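Local coordinates for mRNA export factor MEX67 (Candida albicans, PDB 1Q40), which probably exports messenger RNA from the nucleus, its NTF2-like middle domain presumably pairing with a partner protein as in related export factors, at residues F20-R32 and S103-I115. Numbering follows the deposited sequence.
Sequences FIANYLKLWDANR and SFQQLPKTRHDII
Trp28 presents the edge of its six-membered ring to one face of Phe104, an edge-to-face pair with planes at 82° and CZ3 of Trp28 3.5 Å from CD1 of Phe104. Leu107 CD1 also meets the indole edge, while one indole face carries the Arg32 guanidinium. The His112 ring takes Leu25 CD2 over its centre, a CH-pi contact 7° off the normal, and at its edge meets Asp29.

That carboxylate grips the end of strand 109-111 and the residue after it with three bonds. OD1 of Asp29 receives His112 ND1 at 2.9 Å on its syn lone pair, within the imidazole plane, and the hydroxyl OG1 of Thr110 at 2.8 Å from the anti side, somewhat out of the carboxylate plane; Asp29 OD2 takes the backbone N of His112 at 2.8 Å, nearly straight at 170°. Ring rotation and carboxylate are thus fixed together.

Arg32, extended from CG to NE, spends its N-H groups mainly on main-chain carbonyls: NH1 reaches Phe104 O and Leu107 O, each at 3.0 Å, NH2 reaches Pro108 O, with a weak bond from NH2 to Thr110 OG1, and NE returns to Trp28 O at 2.9 Å, so the guanidinium links the last turn of helix 14-29 to the turn after helix 96-105.

Helix 14-29 packs against the curled sheet of this NTF2-like fold: Leu25 touches Leu138 on strand 134-146, which pairs with strand 109-111, and Arg185 of strand 181-190 makes a cation-pi contact with Trp28.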
# COMPACT_ATOMS: atom_id res chain seq x y z
N PHE B 20 -18.91 1.83 7.25
CA PHE B 20 -18.18 3.05 6.91
C PHE B 20 -17.87 3.06 5.42
O PHE B 20 -18.17 4.03 4.74
CB PHE B 20 -16.88 3.17 7.72
CG PHE B 20 -16.01 4.33 7.31
CD1 PHE B 20 -16.23 5.60 7.84
CD2 PHE B 20 -14.99 4.16 6.38
CE1 PHE B 20 -15.43 6.67 7.46
CE2 PHE B 20 -14.20 5.24 5.99
CZ PHE B 20 -14.42 6.49 6.53
N ILE B 21 -17.30 1.96 4.93
CA ILE B 21 -16.89 1.83 3.53
C ILE B 21 -18.08 1.86 2.57
O ILE B 21 -17.99 2.44 1.48
CB ILE B 21 -16.05 0.53 3.34
CG1 ILE B 21 -14.67 0.66 4.00
CG2 ILE B 21 -15.91 0.17 1.85
CD1 ILE B 21 -13.70 1.67 3.33
N ALA B 22 -19.19 1.24 2.97
CA ALA B 22 -20.41 1.18 2.16
C ALA B 22 -21.01 2.57 1.95
O ALA B 22 -21.36 2.93 0.83
CB ALA B 22 -21.44 0.25 2.81
N ASN B 23 -21.13 3.34 3.03
CA ASN B 23 -21.62 4.71 2.95
C ASN B 23 -20.63 5.63 2.26
O ASN B 23 -21.04 6.50 1.49
CB ASN B 23 -21.94 5.25 4.35
CG ASN B 23 -22.40 6.71 4.31
OD1 ASN B 23 -21.77 7.59 4.92
ND2 ASN B 23 -23.47 6.98 3.57
N TYR B 24 -19.34 5.45 2.54
CA TYR B 24 -18.29 6.27 1.95
C TYR B 24 -18.35 6.19 0.43
O TYR B 24 -18.37 7.21 -0.24
CB TYR B 24 -16.88 5.86 2.42
CG TYR B 24 -15.85 6.94 2.12
CD1 TYR B 24 -15.44 7.83 3.11
CD2 TYR B 24 -15.34 7.10 0.82
CE1 TYR B 24 -14.53 8.84 2.83
CE2 TYR B 24 -14.43 8.11 0.54
CZ TYR B 24 -14.03 8.98 1.54
OH TYR B 24 -13.15 9.99 1.27
N LEU B 25 -18.38 4.97 -0.09
CA LEU B 25 -18.33 4.74 -1.52
C LEU B 25 -19.61 5.17 -2.24
O LEU B 25 -19.55 5.65 -3.36
CB LEU B 25 -18.02 3.26 -1.83
CG LEU B 25 -16.57 2.84 -1.56
CD1 LEU B 25 -16.39 1.38 -1.96
CD2 LEU B 25 -15.57 3.73 -2.29
N LYS B 26 -20.76 5.01 -1.58
CA LYS B 26 -22.01 5.54 -2.11
C LYS B 26 -21.85 7.02 -2.43
O LYS B 26 -22.14 7.44 -3.55
CB LYS B 26 -23.16 5.33 -1.12
CG LYS B 26 -24.54 5.54 -1.73
CD LYS B 26 -25.67 5.28 -0.72
CE LYS B 26 -26.00 6.52 0.12
NZ LYS B 26 -27.42 6.53 0.57
N LEU B 27 -21.36 7.80 -1.47
CA LEU B 27 -21.20 9.25 -1.62
C LEU B 27 -20.00 9.64 -2.49
O LEU B 27 -20.02 10.67 -3.18
CB LEU B 27 -21.10 9.93 -0.25
CG LEU B 27 -22.32 9.74 0.66
CD1 LEU B 27 -22.20 10.57 1.93
CD2 LEU B 27 -23.61 10.08 -0.07
N TRP B 28 -18.95 8.81 -2.47
CA TRP B 28 -17.78 9.03 -3.33
C TRP B 28 -18.17 8.94 -4.80
O TRP B 28 -17.62 9.66 -5.64
CB TRP B 28 -16.68 8.01 -3.01
CG TRP B 28 -15.44 8.24 -3.80
CD1 TRP B 28 -15.04 7.58 -4.93
CD2 TRP B 28 -14.44 9.24 -3.55
NE1 TRP B 28 -13.85 8.09 -5.39
CE2 TRP B 28 -13.46 9.11 -4.56
CE3 TRP B 28 -14.27 10.22 -2.57
CZ2 TRP B 28 -12.34 9.93 -4.62
CZ3 TRP B 28 -13.15 11.03 -2.62
CH2 TRP B 28 -12.20 10.89 -3.64
N ASP B 29 -19.11 8.06 -5.12
CA ASP B 29 -19.64 7.95 -6.47
C ASP B 29 -20.75 8.98 -6.75
O ASP B 29 -20.99 9.32 -7.91
CB ASP B 29 -20.21 6.55 -6.73
CG ASP B 29 -19.15 5.45 -6.67
OD1 ASP B 29 -17.93 5.71 -6.79
OD2 ASP B 29 -19.50 4.26 -6.53
N ALA B 30 -21.44 9.46 -5.72
CA ALA B 30 -22.59 10.35 -5.89
C ALA B 30 -22.27 11.83 -5.63
O ALA B 30 -22.12 12.61 -6.57
CB ALA B 30 -23.75 9.89 -5.01
N ASN B 31 -22.17 12.21 -4.36
CA ASN B 31 -21.89 13.60 -3.99
C ASN B 31 -20.76 13.68 -2.97
O ASN B 31 -20.97 13.45 -1.79
CB ASN B 31 -23.17 14.24 -3.43
CG ASN B 31 -23.07 15.74 -3.32
OD1 ASN B 31 -22.02 16.34 -3.61
ND2 ASN B 31 -24.15 16.37 -2.89
N ARG B 32 -19.56 14.01 -3.44
CA ARG B 32 -18.38 14.05 -2.58
C ARG B 32 -18.40 15.17 -1.53
O ARG B 32 -17.72 15.07 -0.51
CB ARG B 32 -17.10 14.16 -3.42
CG ARG B 32 -16.77 12.84 -4.09
CD ARG B 32 -15.64 12.92 -5.10
NE ARG B 32 -15.55 11.66 -5.83
CZ ARG B 32 -14.83 11.48 -6.94
NH1 ARG B 32 -14.11 12.46 -7.45
NH2 ARG B 32 -14.84 10.29 -7.53
N SER B 103 -9.10 18.58 -3.72
CA SER B 103 -8.46 17.39 -4.28
C SER B 103 -9.50 16.41 -4.81
O SER B 103 -9.33 15.84 -5.88
CB SER B 103 -7.58 16.67 -3.26
OG SER B 103 -6.50 17.48 -2.87
N PHE B 104 -10.57 16.22 -4.05
CA PHE B 104 -11.65 15.30 -4.43
C PHE B 104 -12.32 15.73 -5.74
O PHE B 104 -12.71 14.89 -6.53
CB PHE B 104 -12.71 15.19 -3.33
CG PHE B 104 -12.28 14.44 -2.07
CD1 PHE B 104 -11.04 13.80 -1.96
CD2 PHE B 104 -13.13 14.41 -0.96
CE1 PHE B 104 -10.68 13.12 -0.78
CE2 PHE B 104 -12.78 13.73 0.21
CZ PHE B 104 -11.55 13.08 0.30
N GLN B 105 -12.45 17.04 -5.95
CA GLN B 105 -13.07 17.57 -7.18
C GLN B 105 -12.23 17.31 -8.43
O GLN B 105 -12.77 17.34 -9.53
CB GLN B 105 -13.29 19.08 -7.07
CG GLN B 105 -14.32 19.51 -6.06
CD GLN B 105 -14.52 21.02 -6.05
OE1 GLN B 105 -13.61 21.77 -5.69
NE2 GLN B 105 -15.71 21.46 -6.46
N GLN B 106 -10.93 17.09 -8.25
CA GLN B 106 -10.00 16.87 -9.36
C GLN B 106 -9.76 15.39 -9.70
O GLN B 106 -8.94 15.07 -10.56
CB GLN B 106 -8.66 17.54 -9.06
CG GLN B 106 -8.75 19.05 -8.90
CD GLN B 106 -7.44 19.64 -8.42
OE1 GLN B 106 -6.45 19.62 -9.14
NE2 GLN B 106 -7.43 20.11 -7.19
N LEU B 107 -10.45 14.50 -9.01
CA LEU B 107 -10.39 13.08 -9.32
C LEU B 107 -11.60 12.71 -10.21
O LEU B 107 -12.72 13.18 -9.96
CB LEU B 107 -10.37 12.25 -8.03
CG LEU B 107 -9.08 12.38 -7.20
CD1 LEU B 107 -9.26 11.83 -5.80
CD2 LEU B 107 -7.92 11.69 -7.88
N PRO B 108 -11.38 11.93 -11.26
CA PRO B 108 -12.51 11.49 -12.10
C PRO B 108 -13.66 10.89 -11.28
O PRO B 108 -13.45 10.27 -10.23
CB PRO B 108 -11.86 10.46 -13.03
CG PRO B 108 -10.42 10.91 -13.14
CD PRO B 108 -10.09 11.44 -11.77
N LYS B 109 -14.88 11.12 -11.77
CA LYS B 109 -16.09 10.59 -11.15
C LYS B 109 -16.17 9.09 -11.41
O LYS B 109 -15.78 8.63 -12.48
CB LYS B 109 -17.32 11.32 -11.70
CG LYS B 109 -17.22 12.85 -11.47
CD LYS B 109 -18.50 13.58 -11.78
CE LYS B 109 -18.35 15.06 -11.46
NZ LYS B 109 -19.43 15.86 -12.06
N THR B 110 -16.67 8.35 -10.43
CA THR B 110 -16.52 6.90 -10.38
C THR B 110 -17.81 6.15 -10.11
O THR B 110 -18.81 6.71 -9.64
CB THR B 110 -15.54 6.52 -9.25
OG1 THR B 110 -15.93 7.18 -8.03
CG2 THR B 110 -14.11 7.04 -9.55
N ARG B 111 -17.75 4.85 -10.37
CA ARG B 111 -18.69 3.91 -9.78
C ARG B 111 -17.92 2.67 -9.30
O ARG B 111 -17.23 2.02 -10.07
CB ARG B 111 -19.83 3.57 -10.73
CG ARG B 111 -19.42 3.13 -12.09
CD ARG B 111 -19.63 1.64 -12.33
NE ARG B 111 -21.04 1.30 -12.49
CZ ARG B 111 -21.50 0.05 -12.57
NH1 ARG B 111 -20.66 -0.98 -12.51
NH2 ARG B 111 -22.80 -0.17 -12.72
N HIS B 112 -18.00 2.43 -7.99
CA HIS B 112 -17.48 1.24 -7.34
C HIS B 112 -18.67 0.30 -7.16
O HIS B 112 -19.64 0.66 -6.50
CB HIS B 112 -16.90 1.57 -5.97
CG HIS B 112 -15.71 2.49 -6.00
ND1 HIS B 112 -15.81 3.82 -6.35
CD2 HIS B 112 -14.41 2.27 -5.70
CE1 HIS B 112 -14.61 4.38 -6.27
NE2 HIS B 112 -13.75 3.46 -5.87
N ASP B 113 -18.59 -0.89 -7.73
CA ASP B 113 -19.73 -1.80 -7.78
C ASP B 113 -19.74 -2.73 -6.56
O ASP B 113 -19.74 -3.95 -6.68
CB ASP B 113 -19.66 -2.58 -9.11
CG ASP B 113 -20.92 -3.35 -9.42
OD1 ASP B 113 -22.04 -2.86 -9.14
OD2 ASP B 113 -20.87 -4.47 -9.98
N ILE B 114 -19.74 -2.13 -5.37
CA ILE B 114 -19.57 -2.86 -4.11
C ILE B 114 -20.84 -3.54 -3.61
O ILE B 114 -20.76 -4.54 -2.90
CB ILE B 114 -18.98 -1.93 -3.01
CG1 ILE B 114 -18.46 -2.76 -1.82
CG2 ILE B 114 -20.01 -0.90 -2.53
CD1 ILE B 114 -17.12 -2.30 -1.28
N ILE B 115 -22.01 -3.01 -3.97
CA ILE B 115 -23.29 -3.61 -3.58
C ILE B 115 -23.58 -4.86 -4.41
O ILE B 115 -23.91 -5.91 -3.86
CB ILE B 115 -24.45 -2.58 -3.72
CG1 ILE B 115 -24.29 -1.43 -2.72
CG2 ILE B 115 -25.82 -3.25 -3.54
CD1 ILE B 115 -24.98 -0.15 -3.15
O HOH W 1 -17.98 10.26 -8.27